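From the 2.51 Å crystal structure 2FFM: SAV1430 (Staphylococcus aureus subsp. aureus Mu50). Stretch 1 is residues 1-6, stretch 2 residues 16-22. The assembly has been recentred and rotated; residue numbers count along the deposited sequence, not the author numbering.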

# COMPACT_ATOMS: atom_id res chain seq x y z
N MSE A 1 1.20 12.37 -6.29
CA MSE A 1 1.98 11.52 -5.35
C MSE A 1 2.84 10.54 -6.13
O MSE A 1 2.38 9.92 -7.09
CB MSE A 1 1.02 10.76 -4.44
CG MSE A 1 1.66 10.09 -3.25
SE MSE A 1 0.30 9.64 -1.98
CE MSE A 1 0.27 11.30 -1.00
N LYS A 2 4.10 10.41 -5.72
CA LYS A 2 5.05 9.55 -6.40
C LYS A 2 5.74 8.55 -5.48
O LYS A 2 6.03 8.84 -4.31
CB LYS A 2 6.12 10.42 -7.07
CG LYS A 2 7.16 9.64 -7.86
CD LYS A 2 8.26 10.54 -8.40
CE LYS A 2 9.15 11.10 -7.31
NZ LYS A 2 10.38 11.71 -7.89
N ILE A 3 6.01 7.36 -6.01
CA ILE A 3 6.72 6.33 -5.27
C ILE A 3 8.20 6.63 -5.42
O ILE A 3 8.69 6.80 -6.53
CB ILE A 3 6.47 4.94 -5.87
CG1 ILE A 3 4.98 4.61 -5.80
CG2 ILE A 3 7.31 3.91 -5.14
CD1 ILE A 3 4.40 4.73 -4.41
N ILE A 4 8.91 6.69 -4.29
CA ILE A 4 10.34 6.97 -4.29
C ILE A 4 11.17 5.71 -4.06
O ILE A 4 12.37 5.69 -4.35
CB ILE A 4 10.71 8.02 -3.22
CG1 ILE A 4 12.19 8.38 -3.32
CG2 ILE A 4 10.41 7.47 -1.83
CD1 ILE A 4 12.61 9.58 -2.45
N SER A 5 10.53 4.66 -3.54
CA SER A 5 11.23 3.41 -3.25
C SER A 5 10.30 2.22 -2.97
O SER A 5 9.30 2.36 -2.27
CB SER A 5 12.16 3.61 -2.06
OG SER A 5 12.61 2.37 -1.54
N ILE A 6 10.66 1.06 -3.51
CA ILE A 6 9.90 -0.18 -3.32
C ILE A 6 10.91 -1.22 -2.83
O ILE A 6 11.93 -1.46 -3.49
CB ILE A 6 9.26 -0.68 -4.65
CG1 ILE A 6 8.37 0.41 -5.24
CG2 ILE A 6 8.44 -1.96 -4.40
CD1 ILE A 6 7.64 0.02 -6.50
N LYS A 16 7.40 -2.89 1.51
CA LYS A 16 7.42 -1.51 1.96
C LYS A 16 7.60 -0.55 0.79
O LYS A 16 8.63 -0.57 0.10
CB LYS A 16 8.54 -1.31 2.98
CG LYS A 16 8.60 0.08 3.58
CD LYS A 16 9.74 0.20 4.58
CE LYS A 16 9.87 1.62 5.12
NZ LYS A 16 11.00 1.77 6.09
N ILE A 17 6.59 0.28 0.56
CA ILE A 17 6.58 1.26 -0.51
C ILE A 17 6.74 2.65 0.12
O ILE A 17 5.87 3.09 0.87
CB ILE A 17 5.26 1.19 -1.29
CG1 ILE A 17 5.08 -0.21 -1.85
CG2 ILE A 17 5.24 2.23 -2.41
CD1 ILE A 17 3.76 -0.43 -2.56
N THR A 18 7.84 3.32 -0.17
CA THR A 18 8.07 4.65 0.38
C THR A 18 7.56 5.73 -0.58
O THR A 18 7.94 5.76 -1.75
CB THR A 18 9.55 4.87 0.69
OG1 THR A 18 10.02 3.83 1.55
CG2 THR A 18 9.76 6.20 1.37
N LEU A 19 6.70 6.62 -0.08
CA LEU A 19 6.15 7.69 -0.90
C LEU A 19 6.88 9.01 -0.65
O LEU A 19 7.62 9.15 0.33
CB LEU A 19 4.66 7.86 -0.62
CG LEU A 19 3.85 6.57 -0.74
CD1 LEU A 19 3.96 5.81 0.56
CD2 LEU A 19 2.39 6.86 -1.04
N SER A 20 6.68 9.97 -1.55
CA SER A 20 7.33 11.28 -1.42
C SER A 20 6.63 12.12 -0.35
O SER A 20 7.28 12.64 0.57
CB SER A 20 7.32 12.01 -2.78
OG SER A 20 6.03 12.01 -3.39
N GLU A 21 5.31 12.23 -0.48
CA GLU A 21 4.50 13.00 0.45
C GLU A 21 4.37 12.24 1.78
O GLU A 21 3.83 11.13 1.82
CB GLU A 21 3.11 13.24 -0.15
CG GLU A 21 2.45 14.52 0.31
CD GLU A 21 1.16 14.82 -0.43
OE1 GLU A 21 1.19 14.86 -1.68
OE2 GLU A 21 0.11 15.01 0.23
N SER A 22 4.87 12.85 2.85
CA SER A 22 4.84 12.25 4.18
C SER A 22 3.52 12.53 4.90
O SER A 22 2.78 13.44 4.51
CB SER A 22 6.01 12.79 5.01
OG SER A 22 6.14 12.10 6.24

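The apolar centre of the contact gathers around Ile3, whose CA-to-CB bond points away from the second stretch but whose side chain, with both chi angles in the m well, turns its end back. Its CD1 lies 3.3 Å from CG2 of Ile17, a tight methyl-to-methyl approach, and 4.1 Å from CG of Leu19. Ile17 and Leu19 are both buried, while Ile3 remains partly exposed; the contact is between branched hydrocarbons. Selenomethionine Met1 extends the apolar patch: its SE sits 3.6 Å from Leu19 CD2, and its terminal CE reaches Glu21 CB at 3.5 Å, touching the aliphatic part of an acidic side chain.

Strands 3-6 and 16-19 run antiparallel, their axes 158° apart in direction and 4.7 Å apart at closest approach. Ile3 faces Leu19 and Ile6 faces Ile17 as non-hydrogen-bonded pairs, each with CA atoms 4.6 Å apart; between them, Ser5 and Thr18 form a hydrogen-bonded pair with a CA separation of 5.0 Å. Two steps along the first strand, from Ile3 to Ser5, thus match one step along the second, from Leu19 to Thr18. This is a beta bulge, and Ile4 is the extra residue. Its phi/psi of -104/-17° departs from extended strand geometry, and both Ile4 N and Ser5 N address the same acceptor, Thr18 O. The bond from Ile4 N is short and fairly straight (2.9 Å, 161°), whereas that from Ser5 N is weak (3.3 Å to Thr18 O, 142°). In return, Thr18 N donates to Ser5 O at 2.7 Å, and Ile17 CA adds a CA-H...O contact to that same Ser5 O at 3.4 Å.

At the bulge, the CA-to-CB bond of Ile4 points toward the second stretch; its CG2 packs against Thr18 CG2 at 3.5 Å. Ser5 and Thr18 project from the same face of the sheet, their CB atoms 4.0 Å apart, while Ile6 and Ile17 project from the other face.

At the polar edge, backbone pairing continues past the strands. Ser20 N donates to Lys2 O at 3.1 Å with an angle of 142°, and the p rotamer of Ser20 brings its OG within 3.3 Å of Lys2 O, where it donates a weak second hydrogen bond. One carbonyl therefore accepts from both main chain and side chain of a single serine. The Lys2 side chain leads its amine away from the second stretch, and Ser22 makes no contact with the first.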